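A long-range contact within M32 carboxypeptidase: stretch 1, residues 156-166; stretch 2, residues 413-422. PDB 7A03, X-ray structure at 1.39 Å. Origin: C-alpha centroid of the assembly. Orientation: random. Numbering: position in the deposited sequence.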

ATOM      1  N   PRO A 156     -22.720  -6.179  -3.998  1.00 23.06           N
ATOM      2  CA  PRO A 156     -22.577  -4.769  -3.580  1.00 20.87           C
ATOM      3  C   PRO A 156     -21.174  -4.389  -3.166  1.00 20.23           C
ATOM      4  O   PRO A 156     -20.754  -3.247  -3.405  1.00 20.32           O
ATOM      5  CB  PRO A 156     -23.540  -4.647  -2.390  1.00 21.25           C
ATOM      6  CG  PRO A 156     -23.874  -6.073  -1.990  1.00 28.32           C
ATOM      7  CD  PRO A 156     -23.757  -6.894  -3.232  1.00 27.66           C
ATOM      8  N   TYR A 157     -20.439  -5.311  -2.540  1.00 17.14           N
ATOM      9  CA  TYR A 157     -19.064  -5.035  -2.140  1.00 19.09           C
ATOM     10  C   TYR A 157     -18.191  -4.612  -3.324  1.00 16.44           C
ATOM     11  O   TYR A 157     -17.218  -3.879  -3.126  1.00 16.63           O
ATOM     12  CB  TYR A 157     -18.520  -6.280  -1.428  1.00 20.13           C
ATOM     13  CG  TYR A 157     -17.165  -6.160  -0.775  1.00 17.75           C
ATOM     14  CD1 TYR A 157     -16.825  -5.063   0.008  1.00 18.36           C
ATOM     15  CD2 TYR A 157     -16.231  -7.170  -0.927  1.00 18.13           C
ATOM     16  CE1 TYR A 157     -15.582  -4.986   0.612  1.00 20.33           C
ATOM     17  CE2 TYR A 157     -14.992  -7.090  -0.339  1.00 19.79           C
ATOM     18  CZ  TYR A 157     -14.671  -6.001   0.424  1.00 18.87           C
ATOM     19  OH  TYR A 157     -13.436  -5.945   1.011  1.00 18.90           O
ATOM     20  N   ASN A 158     -18.554  -5.006  -4.550  1.00 17.79           N
ATOM     21  CA  ASN A 158     -17.797  -4.589  -5.728  1.00 19.60           C
ATOM     22  C   ASN A 158     -17.747  -3.079  -5.857  1.00 21.33           C
ATOM     23  O   ASN A 158     -16.786  -2.538  -6.416  1.00 17.29           O
ATOM     24  CB  ASN A 158     -18.424  -5.162  -6.992  1.00 18.78           C
ATOM     25  CG  ASN A 158     -18.169  -6.643  -7.134  1.00 22.65           C
ATOM     26  OD1 ASN A 158     -17.289  -7.191  -6.462  1.00 22.43           O
ATOM     27  ND2 ASN A 158     -18.925  -7.300  -8.004  1.00 23.04           N
ATOM     28  N   ALA A 159     -18.781  -2.385  -5.378  1.00 16.40           N
ATOM     29  CA  ALA A 159     -18.766  -0.926  -5.462  1.00 17.18           C
ATOM     30  C   ALA A 159     -17.646  -0.349  -4.611  1.00 14.70           C
ATOM     31  O   ALA A 159     -17.002   0.639  -4.998  1.00 17.74           O
ATOM     32  CB  ALA A 159     -20.121  -0.351  -5.042  1.00 16.68           C
ATOM     33  N   LEU A 160     -17.380  -0.968  -3.457  1.00 17.28           N
ATOM     34  CA  LEU A 160     -16.346  -0.455  -2.571  1.00 16.93           C
ATOM     35  C   LEU A 160     -14.962  -0.927  -3.012  1.00 16.87           C
ATOM     36  O   LEU A 160     -14.013  -0.133  -3.029  1.00 16.59           O
ATOM     37  CB  LEU A 160     -16.658  -0.863  -1.127  1.00 17.58           C
ATOM     38  CG  LEU A 160     -18.077  -0.482  -0.661  1.00 17.66           C
ATOM     39  CD1 LEU A 160     -18.275  -0.834   0.804  1.00 20.09           C
ATOM     40  CD2 LEU A 160     -18.300   1.000  -0.864  1.00 19.12           C
ATOM     41  N   LEU A 161     -14.838  -2.204  -3.395  1.00 17.07           N
ATOM     42  CA  LEU A 161     -13.586  -2.694  -3.972  1.00 14.94           C
ATOM     43  C   LEU A 161     -13.123  -1.791  -5.110  1.00 16.31           C
ATOM     44  O   LEU A 161     -11.965  -1.346  -5.142  1.00 20.00           O
ATOM     45  CB  LEU A 161     -13.743  -4.150  -4.448  1.00 17.02           C
ATOM     46  CG  LEU A 161     -13.922  -5.239  -3.387  1.00 14.36           C
ATOM     47  CD1 LEU A 161     -14.377  -6.525  -4.025  1.00 16.88           C
ATOM     48  CD2 LEU A 161     -12.632  -5.455  -2.596  1.00 14.32           C
ATOM     49  N   ASN A 162     -14.044  -1.461  -6.024  1.00 20.91           N
ATOM     50  CA  ASN A 162     -13.718  -0.622  -7.174  1.00 20.28           C
ATOM     51  C   ASN A 162     -13.225   0.760  -6.760  1.00 21.92           C
ATOM     52  O   ASN A 162     -12.395   1.349  -7.459  1.00 19.63           O
ATOM     53  CB  ASN A 162     -14.932  -0.509  -8.094  1.00 25.20           C
ATOM     54  CG  ASN A 162     -14.624   0.238  -9.370  1.00 25.55           C
ATOM     55  OD1 ASN A 162     -13.937  -0.276 -10.245  1.00 24.33           O
ATOM     56  ND2 ASN A 162     -15.150   1.452  -9.490  1.00 25.20           N
ATOM     57  N   GLU A 163     -13.717   1.280  -5.632  1.00 18.54           N
ATOM     58  CA  GLU A 163     -13.255   2.571  -5.131  1.00 24.86           C
ATOM     59  C   GLU A 163     -11.760   2.566  -4.891  1.00 26.30           C
ATOM     60  O   GLU A 163     -11.066   3.537  -5.221  1.00 29.36           O
ATOM     61  CB  GLU A 163     -13.967   2.885  -3.820  1.00 29.43           C
ATOM     62  CG  GLU A 163     -15.374   3.331  -4.023  1.00 31.83           C
ATOM     63  CD  GLU A 163     -15.420   4.729  -4.563  1.00 44.87           C
ATOM     64  OE1 GLU A 163     -15.185   5.664  -3.773  1.00 50.66           O
ATOM     65  OE2 GLU A 163     -15.662   4.892  -5.777  1.00 49.77           O
ATOM     66  N   TYR A 164     -11.240   1.487  -4.306  1.00 21.53           N
ATOM     67  CA  TYR A 164      -9.854   1.505  -3.876  1.00 21.17           C
ATOM     68  C   TYR A 164      -8.923   0.863  -4.884  1.00 24.50           C
ATOM     69  O   TYR A 164      -7.708   1.081  -4.810  1.00 24.41           O
ATOM     70  CB  TYR A 164      -9.704   0.860  -2.490  1.00 17.94           C
ATOM     71  CG  TYR A 164     -10.175   1.769  -1.375  1.00 17.76           C
ATOM     72  CD1 TYR A 164      -9.445   2.904  -1.015  1.00 23.22           C
ATOM     73  CD2 TYR A 164     -11.355   1.513  -0.693  1.00 22.16           C
ATOM     74  CE1 TYR A 164      -9.882   3.748  -0.006  1.00 25.21           C
ATOM     75  CE2 TYR A 164     -11.792   2.346   0.319  1.00 24.80           C
ATOM     76  CZ  TYR A 164     -11.060   3.461   0.659  1.00 21.22           C
ATOM     77  OH  TYR A 164     -11.506   4.282   1.669  1.00 31.46           O
ATOM     78  N   GLU A 165      -9.473   0.122  -5.840  1.00 22.43           N
ATOM     79  CA  GLU A 165      -8.686  -0.517  -6.888  1.00 21.69           C
ATOM     80  C   GLU A 165      -9.615  -0.676  -8.086  1.00 19.95           C
ATOM     81  O   GLU A 165     -10.430  -1.604  -8.126  1.00 20.61           O
ATOM     82  CB  GLU A 165      -8.166  -1.859  -6.406  1.00 18.72           C
ATOM     83  CG  GLU A 165      -7.207  -2.525  -7.347  1.00 20.14           C
ATOM     84  CD  GLU A 165      -5.827  -1.852  -7.405  1.00 20.57           C
ATOM     85  OE1 GLU A 165      -5.456  -1.083  -6.492  1.00 17.60           O
ATOM     86  OE2 GLU A 165      -5.104  -2.125  -8.387  1.00 27.95           O
ATOM     87  N   LYS A 166      -9.497   0.236  -9.047  1.00 21.44           N
ATOM     88  CA  LYS A 166     -10.372   0.208 -10.206  1.00 23.69           C
ATOM     89  C   LYS A 166     -10.253  -1.133 -10.905  1.00 27.85           C
ATOM     90  O   LYS A 166      -9.151  -1.577 -11.239  1.00 26.79           O
ATOM     91  CB  LYS A 166     -10.000   1.338 -11.167  1.00 27.97           C
ATOM     92  CG  LYS A 166     -10.882   1.409 -12.398  1.00 31.92           C
ATOM     93  CD  LYS A 166     -10.619   2.680 -13.214  1.00 31.85           C
ATOM     94  CE  LYS A 166     -11.561   2.766 -14.411  1.00 36.20           C
ATOM     95  NZ  LYS A 166     -11.048   3.683 -15.476  1.00 40.96           N
ATOM     96  N   HIS A 413     -12.123   4.501   9.776  1.00 23.18           N
ATOM     97  CA  HIS A 413     -11.969   5.555   8.786  1.00 21.60           C
ATOM     98  C   HIS A 413     -12.987   5.452   7.668  1.00 19.86           C
ATOM     99  O   HIS A 413     -13.019   6.337   6.801  1.00 21.50           O
ATOM    100  CB  HIS A 413     -10.598   5.458   8.122  1.00 18.69           C
ATOM    101  CG  HIS A 413      -9.469   5.976   8.952  1.00 21.75           C
ATOM    102  ND1 HIS A 413      -8.152   5.714   8.639  1.00 22.08           N
ATOM    103  CD2 HIS A 413      -9.445   6.771  10.051  1.00 22.13           C
ATOM    104  CE1 HIS A 413      -7.366   6.306   9.522  1.00 25.37           C
ATOM    105  NE2 HIS A 413      -8.125   6.953  10.388  1.00 22.11           N
ATOM    106  N   GLY A 414     -13.785   4.388   7.652  1.00 22.43           N
ATOM    107  CA  GLY A 414     -14.695   4.123   6.562  1.00 21.62           C
ATOM    108  C   GLY A 414     -14.049   3.478   5.361  1.00 19.59           C
ATOM    109  O   GLY A 414     -14.652   3.462   4.286  1.00 17.85           O
ATOM    110  N   SER A 415     -12.837   2.936   5.517  1.00 17.43           N
ATOM    111  CA  SER A 415     -12.075   2.393   4.394  1.00 16.41           C
ATOM    112  C   SER A 415     -12.404   0.911   4.236  1.00 17.11           C
ATOM    113  O   SER A 415     -11.705   0.023   4.728  1.00 21.68           O
ATOM    114  CB  SER A 415     -10.580   2.657   4.544  1.00 20.05           C
ATOM    115  OG  SER A 415     -10.314   3.970   5.025  1.00 20.55           O
ATOM    116  N   PHE A 416     -13.517   0.659   3.552  1.00 16.39           N
ATOM    117  CA  PHE A 416     -13.965  -0.680   3.194  1.00 17.75           C
ATOM    118  C   PHE A 416     -13.616  -0.922   1.732  1.00 16.93           C
ATOM    119  O   PHE A 416     -13.861  -0.066   0.875  1.00 17.38           O
ATOM    120  CB  PHE A 416     -15.479  -0.814   3.417  1.00 17.95           C
ATOM    121  CG  PHE A 416     -15.863  -0.993   4.867  1.00 17.19           C
ATOM    122  CD1 PHE A 416     -15.793   0.071   5.755  1.00 22.29           C
ATOM    123  CD2 PHE A 416     -16.258  -2.237   5.346  1.00 21.24           C
ATOM    124  CE1 PHE A 416     -16.142  -0.092   7.086  1.00 27.22           C
ATOM    125  CE2 PHE A 416     -16.608  -2.405   6.675  1.00 24.77           C
ATOM    126  CZ  PHE A 416     -16.541  -1.339   7.545  1.00 22.99           C
ATOM    127  N   GLY A 417     -13.080  -2.108   1.444  1.00 16.48           N
ATOM    128  CA  GLY A 417     -12.557  -2.418   0.138  1.00 18.82           C
ATOM    129  C   GLY A 417     -11.088  -2.093  -0.036  1.00 16.89           C
ATOM    130  O   GLY A 417     -10.563  -2.256  -1.146  1.00 17.82           O
ATOM    131  N   TYR A 418     -10.406  -1.659   1.029  1.00 14.65           N
ATOM    132  CA  TYR A 418      -9.015  -1.224   0.997  1.00 12.74           C
ATOM    133  C   TYR A 418      -8.055  -2.394   1.180  1.00 14.90           C
ATOM    134  O   TYR A 418      -7.072  -2.529   0.444  1.00 15.47           O
ATOM    135  CB  TYR A 418      -8.795  -0.192   2.115  1.00 20.92           C
ATOM    136  CG  TYR A 418      -7.495   0.587   2.060  1.00 17.16           C
ATOM    137  CD1 TYR A 418      -6.277  -0.010   2.351  1.00 16.91           C
ATOM    138  CD2 TYR A 418      -7.498   1.943   1.753  1.00 19.07           C
ATOM    139  CE1 TYR A 418      -5.092   0.715   2.311  1.00 19.86           C
ATOM    140  CE2 TYR A 418      -6.326   2.673   1.711  1.00 19.28           C
ATOM    141  CZ  TYR A 418      -5.132   2.057   1.982  1.00 23.14           C
ATOM    142  OH  TYR A 418      -3.974   2.798   1.933  1.00 25.99           O
ATOM    143  N   PHE A 419      -8.334  -3.247   2.158  1.00 14.07           N
ATOM    144  CA  PHE A 419      -7.380  -4.292   2.512  1.00 12.96           C
ATOM    145  C   PHE A 419      -6.900  -5.148   1.336  1.00 13.03           C
ATOM    146  O   PHE A 419      -5.691  -5.458   1.291  1.00 12.92           O
ATOM    147  CB  PHE A 419      -7.960  -5.176   3.630  1.00 14.67           C
ATOM    148  CG  PHE A 419      -7.867  -4.575   5.006  1.00 15.16           C
ATOM    149  CD1 PHE A 419      -6.634  -4.292   5.577  1.00 13.49           C
ATOM    150  CD2 PHE A 419      -9.018  -4.335   5.748  1.00 15.90           C
ATOM    151  CE1 PHE A 419      -6.554  -3.740   6.867  1.00 17.32           C
ATOM    152  CE2 PHE A 419      -8.943  -3.799   7.026  1.00 14.54           C
ATOM    153  CZ  PHE A 419      -7.710  -3.503   7.589  1.00 13.75           C
ATOM    154  N   PRO A 420      -7.748  -5.571   0.384  1.00 13.24           N
ATOM    155  CA  PRO A 420      -7.236  -6.449  -0.681  1.00 15.33           C
ATOM    156  C   PRO A 420      -6.059  -5.858  -1.442  1.00 16.65           C
ATOM    157  O   PRO A 420      -5.211  -6.624  -1.926  1.00 16.27           O
ATOM    158  CB  PRO A 420      -8.457  -6.664  -1.588  1.00 15.49           C
ATOM    159  CG  PRO A 420      -9.625  -6.461  -0.699  1.00 17.61           C
ATOM    160  CD  PRO A 420      -9.211  -5.380   0.267  1.00 13.44           C
ATOM    161  N   THR A 421      -5.968  -4.521  -1.539  1.00 14.66           N
ATOM    162  CA  THR A 421      -4.885  -3.918  -2.310  1.00 15.49           C
ATOM    163  C   THR A 421      -3.515  -4.318  -1.776  1.00 14.93           C
ATOM    164  O   THR A 421      -2.574  -4.457  -2.566  1.00 14.20           O
ATOM    165  CB  THR A 421      -5.028  -2.396  -2.397  1.00 14.53           C
ATOM    166  OG1 THR A 421      -4.909  -1.815  -1.094  1.00 16.38           O
ATOM    167  CG2 THR A 421      -6.372  -2.030  -3.009  1.00 20.52           C
ATOM    168  N   TYR A 422      -3.379  -4.537  -0.461  1.00 13.79           N
ATOM    169  CA  TYR A 422      -2.074  -4.955   0.054  1.00 12.42           C
ATOM    170  C   TYR A 422      -1.632  -6.258  -0.603  1.00 12.80           C
ATOM    171  O   TYR A 422      -0.507  -6.359  -1.129  1.00 15.09           O
ATOM    172  CB  TYR A 422      -2.099  -5.124   1.576  1.00 12.43           C
ATOM    173  CG  TYR A 422      -2.345  -3.874   2.387  1.00 14.03           C
ATOM    174  CD1 TYR A 422      -1.321  -2.970   2.648  1.00 16.59           C
ATOM    175  CD2 TYR A 422      -3.597  -3.626   2.928  1.00 16.06           C
ATOM    176  CE1 TYR A 422      -1.545  -1.849   3.411  1.00 19.21           C
ATOM    177  CE2 TYR A 422      -3.837  -2.499   3.685  1.00 15.97           C
ATOM    178  CZ  TYR A 422      -2.806  -1.614   3.923  1.00 18.26           C
ATOM    179  OH  TYR A 422      -3.049  -0.490   4.696  1.00 19.11           O
TER
HETATM  180  O   HOH W   1      -9.962  -3.221  -3.784  1.00 20.48           O

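Stretch 1 is mostly helix, through Y164. It packs against a loop of stretch 2 that leads into the start of a helix that runs on beyond stretch 2. The closest CA atoms across the stretches are those of L161 and G417, 4.2 Å apart. No direct hydrogen bond joins the two stretches. Packing and one bridging water hold them together, and 473 Å² of surface is buried, both sides summed.

Y157 is the first residue to touch stretch 2. Its CA-to-CB bond points sideways, but with chi1 in t the ring end comes nearer. Y157 OH lies 3.7 Å from G417 CA, and the hydroxyl is hydrogen-bonded elsewhere in the structure. N158 and A159 are out of reach.

L160 points toward stretch 2. Its CD1 meets F416 CB at 3.8 Å, an apolar contact between two buried side chains. L160 CB also packs 3.5 Å from F416 O.

The close approach at L161 is possible with glycine at 417, which has no side chain. An ideal CB on G417 would point toward the helix and clash, at 2.7 Å from L160 O and 2.9 Å from L161 N. The backbone angles of G417, phi 90° and psi 5°, also call for glycine. L161 CD2 packs on P420 CG at 3.7 Å, leucine methyl against proline ring. Water 1 links the main chains nearby. It donates to L161 O at 3.1 Å and to G417 O at 2.9 Å, so it bridges two carbonyls that could not bond to each other.

N162 points away. E163 starts toward stretch 2, but its end leads away and makes no contact.

Y164 has the largest covered area of any residue in the contact, 111 Å². Its ring meets the ring of Y418 edge-to-face: the edge of Y418 is directed at the face of Y164. The centroids are 5.1 Å apart and the planes are at 62°. Y164 CE1 and Y418 CD2 approach to 3.5 Å. Y418 CB sits over the face of the Y164 ring, 4.2 Å from its centroid, in a CH-pi contact. At the ring edge, Y164 CE2 lies 3.2 Å from F416 O. The Y164 OH reaches S415, 3.4 Å from S415 CB, without a hydrogen bond between the two residues.

E165 is the first residue after the helix to leave helical angles. Its OE1 lies 3.7 Å from T421 CG2, a van der Waals contact. T421 OG1 is occupied within its own stretch, donating to Y418 O at 2.7 Å.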